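CRISPR-associated endonuclease Cas9 (Campylobacter jejuni subsp. jejuni serotype O:2, PDB 5X2H) uses a crRNA-tracrRNA guide to recognise and cut matching DNA of invading genetic elements in bacterial adaptive immunity. Local coordinates at residues N554-A559 / D622-S627; V626-R631 / Y740-I745; E754-Y759 / S783-I788; N777-L782 / A793-V798. All coordinates share one frame; numbering follows the deposited sequence.

The four contacts lie on the same side of the chain's centre, where the RuvC-like part meets the C-terminal PI-CTD part. Contact 1 comes first along the chain and joins two RuvC segments. Contact 2 shares Val626 and Ser627 with it, about 15 Å away centre to centre, and continues to the turn before strand 744-748. That strand pairs with strand 756-764, the strand of contact 3, in one six-stranded antiparallel sheet. Contacts 3 and 4, about 12 Å apart between centres, alternate along the chain around helix 784-789. Contact 4 also touches contact 1 through Asn554 and Lys778, so the nuclease and PI-CTD parts meet at more than one point.

Contact 1 of 4, residues N554-A559 / D622-S627; sequences NHLHHA and DEIFVS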
# COMPACT_ATOMS: atom_id res chain seq x y z
N ASN A 554 -0.05 -17.97 -24.86
CA ASN A 554 -1.37 -18.13 -24.26
C ASN A 554 -1.23 -18.62 -22.82
O ASN A 554 -0.13 -18.83 -22.31
CB ASN A 554 -2.24 -19.08 -25.09
CG ASN A 554 -1.62 -20.45 -25.24
OD1 ASN A 554 -1.64 -21.25 -24.31
ND2 ASN A 554 -1.09 -20.74 -26.43
N HIS A 555 -2.38 -18.79 -22.16
CA HIS A 555 -2.43 -19.12 -20.74
C HIS A 555 -2.12 -20.58 -20.43
O HIS A 555 -1.86 -20.91 -19.27
CB HIS A 555 -3.82 -18.77 -20.18
CG HIS A 555 -4.13 -17.31 -20.19
ND1 HIS A 555 -3.21 -16.34 -19.87
CD2 HIS A 555 -5.28 -16.65 -20.50
CE1 HIS A 555 -3.77 -15.15 -19.96
NE2 HIS A 555 -5.02 -15.31 -20.35
N LEU A 556 -2.13 -21.46 -21.44
CA LEU A 556 -2.00 -22.89 -21.16
C LEU A 556 -0.58 -23.28 -20.76
O LEU A 556 -0.40 -24.35 -20.17
CB LEU A 556 -2.43 -23.70 -22.39
CG LEU A 556 -3.90 -23.58 -22.79
CD1 LEU A 556 -4.17 -24.35 -24.07
CD2 LEU A 556 -4.81 -24.05 -21.67
N HIS A 557 0.42 -22.45 -21.05
CA HIS A 557 1.80 -22.85 -20.75
C HIS A 557 2.10 -22.87 -19.26
O HIS A 557 3.11 -23.45 -18.86
CB HIS A 557 2.79 -21.92 -21.46
CG HIS A 557 3.06 -20.64 -20.73
ND1 HIS A 557 2.24 -19.54 -20.84
CD2 HIS A 557 4.06 -20.29 -19.90
CE1 HIS A 557 2.73 -18.56 -20.09
NE2 HIS A 557 3.83 -18.99 -19.51
N HIS A 558 1.25 -22.25 -18.43
CA HIS A 558 1.44 -22.38 -16.99
C HIS A 558 1.13 -23.79 -16.51
O HIS A 558 1.67 -24.22 -15.48
CB HIS A 558 0.57 -21.36 -16.25
CG HIS A 558 0.85 -19.94 -16.61
ND1 HIS A 558 2.09 -19.37 -16.47
CD2 HIS A 558 0.05 -18.97 -17.11
CE1 HIS A 558 2.05 -18.11 -16.87
NE2 HIS A 558 0.82 -17.84 -17.26
N ALA A 559 0.28 -24.52 -17.23
CA ALA A 559 -0.04 -25.88 -16.84
C ALA A 559 1.04 -26.86 -17.28
O ALA A 559 1.36 -27.80 -16.53
CB ALA A 559 -1.39 -26.29 -17.43
N ASP A 622 -5.24 -29.74 -23.64
CA ASP A 622 -6.33 -29.31 -24.51
C ASP A 622 -7.69 -29.39 -23.82
O ASP A 622 -8.65 -28.78 -24.30
CB ASP A 622 -6.35 -30.15 -25.79
CG ASP A 622 -5.06 -30.02 -26.59
OD1 ASP A 622 -4.22 -29.17 -26.22
OD2 ASP A 622 -4.89 -30.77 -27.57
N GLU A 623 -7.79 -30.13 -22.72
CA GLU A 623 -9.04 -30.23 -21.97
C GLU A 623 -9.20 -29.13 -20.93
O GLU A 623 -10.29 -28.98 -20.37
CB GLU A 623 -9.13 -31.60 -21.29
CG GLU A 623 -9.00 -32.77 -22.26
CD GLU A 623 -8.85 -34.10 -21.55
OE1 GLU A 623 -9.14 -34.16 -20.34
OE2 GLU A 623 -8.45 -35.08 -22.21
N ILE A 624 -8.14 -28.36 -20.66
CA ILE A 624 -8.19 -27.33 -19.64
C ILE A 624 -9.14 -26.22 -20.08
O ILE A 624 -9.13 -25.78 -21.23
CB ILE A 624 -6.78 -26.76 -19.39
CG1 ILE A 624 -5.84 -27.86 -18.90
CG2 ILE A 624 -6.83 -25.60 -18.40
CD1 ILE A 624 -4.41 -27.41 -18.87
N PHE A 625 -9.97 -25.76 -19.14
CA PHE A 625 -10.69 -24.50 -19.29
C PHE A 625 -10.11 -23.53 -18.27
O PHE A 625 -10.27 -23.73 -17.06
CB PHE A 625 -12.19 -24.68 -19.10
CG PHE A 625 -12.99 -23.48 -19.52
CD1 PHE A 625 -13.33 -23.29 -20.85
CD2 PHE A 625 -13.38 -22.54 -18.59
CE1 PHE A 625 -14.06 -22.18 -21.24
CE2 PHE A 625 -14.11 -21.43 -18.98
CZ PHE A 625 -14.45 -21.25 -20.30
N VAL A 626 -9.43 -22.50 -18.76
CA VAL A 626 -8.73 -21.57 -17.88
C VAL A 626 -9.74 -20.86 -16.98
O VAL A 626 -10.74 -20.31 -17.45
CB VAL A 626 -7.92 -20.57 -18.72
CG1 VAL A 626 -7.19 -19.59 -17.82
CG2 VAL A 626 -6.95 -21.31 -19.63
N SER A 627 -9.47 -20.88 -15.68
CA SER A 627 -10.37 -20.33 -14.68
C SER A 627 -9.96 -18.91 -14.33
O SER A 627 -8.79 -18.65 -14.01
CB SER A 627 -10.38 -21.20 -13.42
OG SER A 627 -11.17 -20.60 -12.40
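Ile624 packs its branched side chain against Leu556 and Ala559, and Val626 continues the same apolar seam to His555. At Ile624, CB lies 4.1 Å from Leu556 CD2. The branch CG2, anti to the backbone N, meets that same methyl. The other branch runs through CG1, and with chi2 at 170° CD1 is held extended from CA; it ends 3.5 Å from Ala559 CB, a close methyl-to-methyl approach. The Leu556 and Ile624 side chains run alongside each other, pointing opposite ways. Leu556 CD2 touches both residues of the loop, with Val626 CG2 4.0 Å away. Val626 CG2 also reaches His555 CB at 4.1 Å. The turn carrying Leu556 is held by Asn554, whose OD1 takes the Leu556 N-H on a lone pair in its carbonyl plane (2.9 Å from OD1 to N), a capping bond ahead of the helix. The same helix start carries His558, predicted to bind a magnesium ion. Strand 29-37 lies against both segments: Val35 touches Ala559, Cys33 touches Ile624, Ile37 touches His555 and Val626, so the helix start, the loop after helix 615-622 and this strand all pack together.

Contact 2 of 4, residues V626-R631 / Y740-I745; sequences VSKPER and YKDSLI. With nucleotides of chain D; nucleotides of chain B.
A nucleic-acid-binding site forms where Glu630 and Arg631, in the loop after helix 615-622, meet the type II beta turn Tyr740-Ser743 of the C-terminal region. The backbones join through Arg631 N, which donates to Lys741 O at 2.9 Å. The same oxygen receives a CA-H...O contact from Glu630 CA at 3.4 Å. Glu630 CG lies between the backbone N and the carbonyl carbon (chi1 61°), the crowded position, and the chain beyond is extended. The two carboxylate oxygens have different partners: OE2 accepts from O2' of C77 of chain B at 2.9 Å, while OE1 lies 3.2 Å from Ser743 OG, and that hydroxyl accepts from Tyr740 N. Arg631 bends at chi2 and chi3, and its NH2 donates to OP1 of DG2 of chain D at 3.2 Å; a weaker, more bent bond joins NH2 to OP2 of that phosphate at 2.7 Å. Lys741 CD lies over one face of the guanidinium, 3.5 Å from Arg631 NH2, and Lys741 NZ goes on to a salt bridge with another phosphate of the bound DNA. A water donates to both Lys628 O and Asp742 O, adding a second backbone link. The turn leads into strand 744-748, which is flanked in the sheet by strands 756-764 and 810-816; Ser627, at the other end, is hydrogen-bonded to strand 29-37.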
# COMPACT_ATOMS: atom_id res chain seq x y z
N VAL A 626 -9.43 -22.50 -18.76
CA VAL A 626 -8.73 -21.57 -17.88
C VAL A 626 -9.74 -20.86 -16.98
O VAL A 626 -10.74 -20.31 -17.45
CB VAL A 626 -7.92 -20.57 -18.72
CG1 VAL A 626 -7.19 -19.59 -17.82
CG2 VAL A 626 -6.95 -21.31 -19.63
N SER A 627 -9.47 -20.88 -15.68
CA SER A 627 -10.37 -20.33 -14.68
C SER A 627 -9.96 -18.91 -14.33
O SER A 627 -8.79 -18.65 -14.01
CB SER A 627 -10.38 -21.20 -13.42
OG SER A 627 -11.17 -20.60 -12.40
N LYS A 628 -10.93 -17.99 -14.37
CA LYS A 628 -10.76 -16.62 -13.93
C LYS A 628 -11.91 -16.25 -13.01
O LYS A 628 -13.07 -16.56 -13.30
CB LYS A 628 -10.72 -15.65 -15.12
CG LYS A 628 -9.66 -15.95 -16.16
CD LYS A 628 -9.61 -14.86 -17.22
CE LYS A 628 -8.58 -15.18 -18.30
NZ LYS A 628 -8.35 -14.02 -19.21
N PRO A 629 -11.63 -15.59 -11.89
CA PRO A 629 -12.71 -15.20 -10.98
C PRO A 629 -13.38 -13.91 -11.42
O PRO A 629 -12.74 -13.00 -11.95
CB PRO A 629 -11.98 -15.00 -9.64
CG PRO A 629 -10.62 -14.52 -10.06
CD PRO A 629 -10.30 -15.23 -11.36
N GLU A 630 -14.69 -13.85 -11.19
CA GLU A 630 -15.40 -12.61 -11.46
C GLU A 630 -15.04 -11.57 -10.41
O GLU A 630 -14.91 -11.88 -9.22
CB GLU A 630 -16.91 -12.86 -11.49
CG GLU A 630 -17.51 -13.40 -10.21
CD GLU A 630 -19.00 -13.65 -10.34
OE1 GLU A 630 -19.54 -13.49 -11.46
OE2 GLU A 630 -19.64 -14.00 -9.33
N ARG A 631 -14.86 -10.33 -10.86
CA ARG A 631 -14.38 -9.24 -10.00
C ARG A 631 -15.58 -8.45 -9.50
O ARG A 631 -16.08 -7.56 -10.19
CB ARG A 631 -13.41 -8.35 -10.77
CG ARG A 631 -12.25 -9.08 -11.41
CD ARG A 631 -10.97 -8.27 -11.32
NE ARG A 631 -10.55 -7.71 -12.60
CZ ARG A 631 -10.50 -6.41 -12.88
NH1 ARG A 631 -10.83 -5.52 -11.96
NH2 ARG A 631 -10.10 -6.01 -14.08
N TYR A 740 -19.98 -9.00 -13.96
CA TYR A 740 -18.80 -8.31 -13.47
C TYR A 740 -17.64 -8.65 -14.40
O TYR A 740 -17.73 -9.57 -15.21
CB TYR A 740 -18.47 -8.71 -12.03
CG TYR A 740 -19.65 -8.65 -11.08
CD1 TYR A 740 -20.57 -9.69 -11.02
CD2 TYR A 740 -19.84 -7.56 -10.24
CE1 TYR A 740 -21.65 -9.64 -10.15
CE2 TYR A 740 -20.92 -7.50 -9.37
CZ TYR A 740 -21.82 -8.54 -9.33
OH TYR A 740 -22.89 -8.49 -8.47
N LYS A 741 -16.55 -7.90 -14.27
CA LYS A 741 -15.36 -8.20 -15.06
C LYS A 741 -14.94 -9.64 -14.84
O LYS A 741 -14.84 -10.11 -13.71
CB LYS A 741 -14.23 -7.24 -14.70
CG LYS A 741 -14.46 -5.82 -15.21
CD LYS A 741 -13.29 -4.91 -14.90
CE LYS A 741 -13.49 -3.53 -15.52
NZ LYS A 741 -14.78 -2.91 -15.12
N ASP A 742 -14.71 -10.35 -15.95
CA ASP A 742 -14.32 -11.76 -16.00
C ASP A 742 -15.44 -12.71 -15.58
O ASP A 742 -15.17 -13.85 -15.21
CB ASP A 742 -13.06 -12.03 -15.17
CG ASP A 742 -11.81 -11.49 -15.83
OD1 ASP A 742 -11.79 -11.41 -17.07
OD2 ASP A 742 -10.85 -11.15 -15.10
N SER A 743 -16.69 -12.26 -15.64
CA SER A 743 -17.81 -13.19 -15.54
C SER A 743 -17.81 -14.11 -16.76
O SER A 743 -17.47 -13.69 -17.87
CB SER A 743 -19.14 -12.45 -15.45
OG SER A 743 -19.31 -11.84 -14.18
N LEU A 744 -18.21 -15.36 -16.55
CA LEU A 744 -18.30 -16.33 -17.64
C LEU A 744 -19.69 -16.31 -18.24
O LEU A 744 -20.69 -16.49 -17.53
CB LEU A 744 -17.96 -17.73 -17.14
CG LEU A 744 -18.03 -18.80 -18.24
CD1 LEU A 744 -16.96 -18.53 -19.28
CD2 LEU A 744 -17.90 -20.20 -17.66
N ILE A 745 -19.77 -16.11 -19.55
CA ILE A 745 -21.05 -16.05 -20.25
C ILE A 745 -21.00 -16.94 -21.49
O ILE A 745 -19.93 -17.23 -22.03
CB ILE A 745 -21.43 -14.61 -20.64
CG1 ILE A 745 -20.44 -14.04 -21.65
CG2 ILE A 745 -21.51 -13.72 -19.39
CD1 ILE A 745 -20.75 -12.62 -22.10
P DG D 2 -9.39 -2.91 -15.20
OP1 DG D 2 -9.90 -2.86 -13.81
OP2 DG D 2 -9.32 -4.21 -15.91
O5' DG D 2 -10.25 -1.90 -16.08
C5' DG D 2 -10.54 -0.61 -15.58
C4' DG D 2 -11.16 0.27 -16.65
O4' DG D 2 -10.13 0.78 -17.54
C3' DG D 2 -12.19 -0.42 -17.56
O3' DG D 2 -13.24 0.48 -17.79
C2' DG D 2 -11.40 -0.62 -18.85
C1' DG D 2 -10.65 0.70 -18.84
N9 DG D 2 -9.59 0.82 -19.82
C8 DG D 2 -8.88 -0.18 -20.43
N7 DG D 2 -8.00 0.26 -21.29
C5 DG D 2 -8.14 1.64 -21.26
C6 DG D 2 -7.46 2.65 -21.97
O6 DG D 2 -6.56 2.53 -22.81
N1 DG D 2 -7.92 3.92 -21.63
C2 DG D 2 -8.91 4.18 -20.71
N2 DG D 2 -9.22 5.47 -20.51
N3 DG D 2 -9.56 3.24 -20.04
C4 DG D 2 -9.12 2.00 -20.36
P C B 77 -18.10 -22.80 -7.78
OP1 C B 77 -18.38 -23.54 -9.03
OP2 C B 77 -16.84 -23.09 -7.04
O5' C B 77 -18.09 -21.24 -8.10
C5' C B 77 -17.35 -20.33 -7.31
C4' C B 77 -17.71 -18.92 -7.66
O4' C B 77 -19.13 -18.72 -7.46
C3' C B 77 -17.06 -17.82 -6.83
O3' C B 77 -15.77 -17.50 -7.33
C2' C B 77 -18.05 -16.66 -6.96
O2' C B 77 -17.78 -15.91 -8.14
C1' C B 77 -19.39 -17.38 -7.14
N1 C B 77 -20.27 -17.33 -5.96
C2 C B 77 -21.06 -16.19 -5.77
O2 C B 77 -20.96 -15.25 -6.58
N3 C B 77 -21.90 -16.13 -4.72
C4 C B 77 -21.98 -17.16 -3.88
N4 C B 77 -22.82 -17.05 -2.85
C5 C B 77 -21.20 -18.34 -4.04
C6 C B 77 -20.37 -18.39 -5.10
P A B 78 -14.55 -17.14 -6.35
OP1 A B 78 -13.33 -17.13 -7.19
OP2 A B 78 -14.61 -17.99 -5.13
O5' A B 78 -14.84 -15.64 -5.91
C5' A B 78 -15.03 -14.62 -6.87
C4' A B 78 -15.77 -13.44 -6.29
O4' A B 78 -16.97 -13.92 -5.62
C3' A B 78 -15.00 -12.64 -5.24
O3' A B 78 -15.45 -11.29 -5.29
C2' A B 78 -15.49 -13.26 -3.94
O2' A B 78 -15.33 -12.45 -2.80
C1' A B 78 -16.96 -13.50 -4.27
N9 A B 78 -17.61 -14.51 -3.43
C8 A B 78 -17.06 -15.65 -2.92
N7 A B 78 -17.89 -16.34 -2.18
C5 A B 78 -19.06 -15.60 -2.21
C6 A B 78 -20.32 -15.79 -1.61
N6 A B 78 -20.62 -16.84 -0.85
N1 A B 78 -21.27 -14.86 -1.84
C2 A B 78 -20.97 -13.80 -2.61
N3 A B 78 -19.82 -13.51 -3.22
C4 A B 78 -18.90 -14.46 -2.97
O HOH W 1 -15.60 -16.16 -14.11
O HOH W 2 -19.43 -15.91 -13.77
O HOH W 3 -16.20 -5.82 -12.32

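Contact 3 of 4, residues E754-Y759 / S783-I788; sequences EPEFVY and SKNQKI
The capped first turn of helix 784-789 docks on the start of strand 756-764, with Asn785 and Gln786 of the helix gripping Glu754 and Glu756. Ser783 is the N-cap and forms a capping box with Gln786: Ser783 OG accepts from Gln786 N at 3.3 Å, and Gln786 OE1 accepts from Ser783 N at 2.9 Å in a nearly straight bond (174°). The Gln786 amide thereby has its NE2 turned to the strand, where it donates to Glu756 OE2 at 3.1 Å, coming from above the carboxylate plane. The two side chains cross at about a right angle. The other oxygen, OE1, uses its anti lone pair, away from OE2, to accept from Asn785 ND2 at 2.7 Å, and OE1 lies close to the plane of the Asn785 amide. Asn785 CG is anti to the backbone N (chi1 -172°), and its amide faces Glu754 as well: ND2 donates to Glu754 O at 2.8 Å, and OD1 accepts from Glu754 N at 3.2 Å. Both of these bonds meet their carbonyl from above its plane. Three bonds thus settle which end of the Asn785 amide is nitrogen, and two do so for Gln786. The Glu756 carboxylate is held across the two segments by neutral amide donors, and its place beside the N-terminal end of a helix would probably favour the ionised form.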
# COMPACT_ATOMS: atom_id res chain seq x y z
N GLU A 754 -23.31 -21.97 -33.47
CA GLU A 754 -23.30 -22.55 -32.14
C GLU A 754 -22.85 -21.51 -31.14
O GLU A 754 -22.04 -20.63 -31.48
CB GLU A 754 -22.37 -23.78 -32.07
CG GLU A 754 -22.89 -25.01 -32.78
CD GLU A 754 -21.80 -25.77 -33.49
OE1 GLU A 754 -20.62 -25.37 -33.36
OE2 GLU A 754 -22.11 -26.77 -34.18
N PRO A 755 -23.35 -21.56 -29.90
CA PRO A 755 -22.89 -20.61 -28.88
C PRO A 755 -21.46 -20.89 -28.46
O PRO A 755 -20.90 -21.96 -28.72
CB PRO A 755 -23.87 -20.83 -27.73
CG PRO A 755 -24.34 -22.25 -27.91
CD PRO A 755 -24.39 -22.47 -29.39
N GLU A 756 -20.86 -19.91 -27.79
CA GLU A 756 -19.49 -20.02 -27.32
C GLU A 756 -19.36 -19.48 -25.91
O GLU A 756 -19.93 -18.43 -25.58
CB GLU A 756 -18.52 -19.27 -28.25
CG GLU A 756 -18.36 -19.89 -29.63
CD GLU A 756 -17.67 -21.24 -29.60
OE1 GLU A 756 -17.88 -22.03 -30.54
OE2 GLU A 756 -16.91 -21.51 -28.64
N PHE A 757 -18.62 -20.20 -25.07
CA PHE A 757 -18.25 -19.71 -23.75
C PHE A 757 -17.15 -18.67 -23.90
O PHE A 757 -16.10 -18.95 -24.49
CB PHE A 757 -17.78 -20.85 -22.86
CG PHE A 757 -18.88 -21.78 -22.42
CD1 PHE A 757 -19.72 -21.43 -21.38
CD2 PHE A 757 -19.06 -23.00 -23.05
CE1 PHE A 757 -20.73 -22.28 -20.97
CE2 PHE A 757 -20.06 -23.86 -22.64
CZ PHE A 757 -20.90 -23.50 -21.60
N VAL A 758 -17.38 -17.47 -23.38
CA VAL A 758 -16.40 -16.39 -23.40
C VAL A 758 -16.41 -15.71 -22.04
O VAL A 758 -17.37 -15.81 -21.27
CB VAL A 758 -16.68 -15.36 -24.51
CG1 VAL A 758 -16.62 -16.01 -25.89
CG2 VAL A 758 -18.03 -14.69 -24.28
N TYR A 759 -15.32 -15.00 -21.75
CA TYR A 759 -15.24 -14.17 -20.56
C TYR A 759 -15.69 -12.76 -20.90
O TYR A 759 -15.18 -12.16 -21.85
CB TYR A 759 -13.82 -14.15 -19.99
CG TYR A 759 -13.48 -15.34 -19.12
CD1 TYR A 759 -14.07 -15.50 -17.87
CD2 TYR A 759 -12.56 -16.29 -19.53
CE1 TYR A 759 -13.76 -16.59 -17.06
CE2 TYR A 759 -12.25 -17.38 -18.74
CZ TYR A 759 -12.85 -17.52 -17.50
OH TYR A 759 -12.53 -18.60 -16.71
N SER A 783 -11.62 -22.51 -33.73
CA SER A 783 -12.50 -23.27 -34.59
C SER A 783 -13.21 -22.35 -35.58
O SER A 783 -13.14 -21.12 -35.50
CB SER A 783 -13.53 -24.04 -33.76
OG SER A 783 -14.42 -23.14 -33.10
N LYS A 784 -13.89 -22.98 -36.55
CA LYS A 784 -14.64 -22.22 -37.54
C LYS A 784 -15.67 -21.31 -36.88
O LYS A 784 -15.79 -20.13 -37.22
CB LYS A 784 -15.31 -23.17 -38.53
CG LYS A 784 -14.95 -22.94 -39.99
CD LYS A 784 -13.79 -23.82 -40.42
CE LYS A 784 -13.58 -23.76 -41.92
NZ LYS A 784 -14.81 -24.18 -42.67
N ASN A 785 -16.43 -21.86 -35.93
CA ASN A 785 -17.45 -21.07 -35.26
C ASN A 785 -16.84 -19.97 -34.41
O ASN A 785 -17.42 -18.88 -34.30
CB ASN A 785 -18.33 -21.99 -34.40
CG ASN A 785 -19.53 -21.27 -33.82
OD1 ASN A 785 -20.47 -20.93 -34.53
ND2 ASN A 785 -19.50 -21.05 -32.51
N GLN A 786 -15.67 -20.22 -33.81
CA GLN A 786 -15.03 -19.20 -32.99
C GLN A 786 -14.40 -18.10 -33.85
O GLN A 786 -14.28 -16.96 -33.39
CB GLN A 786 -13.98 -19.84 -32.09
CG GLN A 786 -14.57 -20.68 -30.97
CD GLN A 786 -13.59 -21.70 -30.42
OE1 GLN A 786 -12.56 -21.99 -31.03
NE2 GLN A 786 -13.92 -22.27 -29.26
N LYS A 787 -14.00 -18.43 -35.08
CA LYS A 787 -13.48 -17.40 -35.97
C LYS A 787 -14.57 -16.41 -36.38
O LYS A 787 -14.26 -15.25 -36.69
CB LYS A 787 -12.85 -18.03 -37.21
CG LYS A 787 -11.56 -18.79 -36.93
CD LYS A 787 -10.96 -19.37 -38.20
CE LYS A 787 -9.72 -20.19 -37.90
NZ LYS A 787 -9.04 -20.66 -39.14
N ILE A 788 -15.83 -16.84 -36.37
CA ILE A 788 -16.93 -15.92 -36.64
C ILE A 788 -17.01 -14.87 -35.55
O ILE A 788 -17.14 -13.67 -35.82
CB ILE A 788 -18.25 -16.70 -36.77
CG1 ILE A 788 -18.24 -17.58 -38.01
CG2 ILE A 788 -19.44 -15.73 -36.77
CD1 ILE A 788 -19.47 -18.42 -38.17

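Contact 4 of 4, residues N777-L782 / A793-V798; sequences NKFETL and ANEKEV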
# COMPACT_ATOMS: atom_id res chain seq x y z
N ASN A 777 -6.92 -17.60 -24.39
CA ASN A 777 -6.28 -16.61 -25.26
C ASN A 777 -5.36 -17.29 -26.28
O ASN A 777 -4.31 -16.77 -26.65
CB ASN A 777 -5.51 -15.57 -24.44
CG ASN A 777 -5.21 -14.31 -25.23
OD1 ASN A 777 -6.11 -13.53 -25.52
ND2 ASN A 777 -3.94 -14.11 -25.57
N LYS A 778 -5.78 -18.47 -26.74
CA LYS A 778 -5.00 -19.25 -27.69
C LYS A 778 -5.58 -19.07 -29.08
O LYS A 778 -6.76 -19.37 -29.32
CB LYS A 778 -4.99 -20.73 -27.29
CG LYS A 778 -3.99 -21.57 -28.05
CD LYS A 778 -4.06 -23.03 -27.61
CE LYS A 778 -3.02 -23.89 -28.31
NZ LYS A 778 -3.17 -25.32 -27.94
N PHE A 779 -4.76 -18.58 -30.01
CA PHE A 779 -5.19 -18.28 -31.37
C PHE A 779 -5.16 -19.50 -32.28
O PHE A 779 -5.92 -19.54 -33.26
CB PHE A 779 -4.29 -17.18 -31.96
CG PHE A 779 -4.54 -16.89 -33.41
CD1 PHE A 779 -5.64 -16.14 -33.80
CD2 PHE A 779 -3.68 -17.37 -34.38
CE1 PHE A 779 -5.87 -15.87 -35.14
CE2 PHE A 779 -3.91 -17.10 -35.72
CZ PHE A 779 -5.01 -16.35 -36.10
N GLU A 780 -4.33 -20.50 -31.98
CA GLU A 780 -4.08 -21.58 -32.93
C GLU A 780 -5.21 -22.61 -32.95
O GLU A 780 -5.42 -23.25 -33.99
CB GLU A 780 -2.75 -22.26 -32.61
CG GLU A 780 -1.52 -21.38 -32.79
CD GLU A 780 -1.29 -20.41 -31.63
OE1 GLU A 780 -2.12 -20.37 -30.70
OE2 GLU A 780 -0.28 -19.67 -31.66
N THR A 781 -5.92 -22.80 -31.85
CA THR A 781 -7.01 -23.77 -31.78
C THR A 781 -8.34 -23.20 -32.25
O THR A 781 -9.37 -23.88 -32.11
CB THR A 781 -7.16 -24.31 -30.36
OG1 THR A 781 -7.34 -23.22 -29.44
CG2 THR A 781 -5.94 -25.11 -29.96
N LEU A 782 -8.35 -21.99 -32.80
CA LEU A 782 -9.60 -21.31 -33.14
C LEU A 782 -10.41 -22.13 -34.14
O LEU A 782 -9.95 -22.41 -35.25
CB LEU A 782 -9.29 -19.92 -33.71
CG LEU A 782 -9.93 -18.72 -33.01
CD1 LEU A 782 -10.09 -18.96 -31.52
CD2 LEU A 782 -9.09 -17.48 -33.25
N ALA A 793 -8.97 -11.85 -34.24
CA ALA A 793 -7.98 -12.47 -33.39
C ALA A 793 -6.65 -12.63 -34.12
O ALA A 793 -6.60 -12.75 -35.35
CB ALA A 793 -8.46 -13.84 -32.90
N ASN A 794 -5.57 -12.62 -33.35
CA ASN A 794 -4.23 -12.80 -33.89
C ASN A 794 -3.42 -13.62 -32.89
O ASN A 794 -3.93 -14.04 -31.84
CB ASN A 794 -3.56 -11.45 -34.18
CG ASN A 794 -3.56 -10.52 -32.98
OD1 ASN A 794 -3.18 -10.92 -31.87
ND2 ASN A 794 -3.98 -9.28 -33.18
N GLU A 795 -2.14 -13.84 -33.21
CA GLU A 795 -1.29 -14.72 -32.41
C GLU A 795 -1.05 -14.20 -31.00
O GLU A 795 -0.54 -14.97 -30.17
CB GLU A 795 0.05 -14.93 -33.12
CG GLU A 795 -0.01 -15.85 -34.34
CD GLU A 795 -0.46 -15.14 -35.61
OE1 GLU A 795 -0.22 -15.70 -36.71
OE2 GLU A 795 -1.04 -14.04 -35.53
N LYS A 796 -1.38 -12.94 -30.69
CA LYS A 796 -1.08 -12.39 -29.38
C LYS A 796 -2.29 -12.20 -28.48
O LYS A 796 -2.12 -12.12 -27.26
CB LYS A 796 -0.35 -11.04 -29.52
CG LYS A 796 -1.26 -9.82 -29.55
CD LYS A 796 -0.79 -8.75 -28.58
CE LYS A 796 0.11 -7.73 -29.25
NZ LYS A 796 -0.64 -6.76 -30.09
N GLU A 797 -3.50 -12.14 -29.04
CA GLU A 797 -4.69 -11.97 -28.21
C GLU A 797 -5.92 -12.42 -28.98
O GLU A 797 -6.02 -12.20 -30.20
CB GLU A 797 -4.85 -10.51 -27.77
CG GLU A 797 -4.87 -9.50 -28.91
CD GLU A 797 -4.80 -8.07 -28.42
OE1 GLU A 797 -4.48 -7.86 -27.23
OE2 GLU A 797 -5.06 -7.15 -29.23
N VAL A 798 -6.85 -13.05 -28.27
CA VAL A 798 -8.12 -13.48 -28.85
C VAL A 798 -9.24 -12.74 -28.14
O VAL A 798 -9.82 -13.24 -27.17
CB VAL A 798 -8.31 -15.01 -28.75
CG1 VAL A 798 -9.53 -15.44 -29.55
CG2 VAL A 798 -7.06 -15.73 -29.23
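Asn777 and Phe779 press into the loop Ala793-Val798 at two points that form the tight part of this contact. Asn777 grips backbone at both ends of its amide: OD1 accepts from Val798 N at 2.9 Å in a nearly straight bond (172°), and ND2 donates to Lys796 O at 3.2 Å, with that oxygen in the Asn777 amide plane. In each bond the donor stands above the plane of the accepting carbonyl. Phe779 CG is anti to the backbone N (chi1 174°), and one face of the ring covers the Asn794-Glu795 peptide, which is tilted against it; Asn794 C sits 3.4 Å above the ring plane, offset toward the rim. Backbone oxygens close in as well, with Asn794 O 3.2 Å from Phe779 CB and Ala793 O 3.2 Å from Phe779 CE1. Ala793 CB lies in the ring plane at its edge, and also meets Leu782 CD2 at 3.7 Å. On the buried residue Val798, CG1 faces Leu782 and CG2 packs 3.7 Å from Lys778 O. The outer side is looser, and a crystal neighbour touches it. There exposed Glu795, bent at chi2, only brings its CD to 4.0 Å from Phe779 CE2, with carboxylate and ring planes 30° apart, and the Lys796 side chain starts out away from 777-782. Locally, Phe779-Leu782 is a type I beta turn with a weak bond. In the other loop, Lys796 N donating to Asn794 OD1 makes an Asx turn; Glu797 N, donating to OD1 and weakly to Asn794 O, completes an Asx motif before strand 799-804.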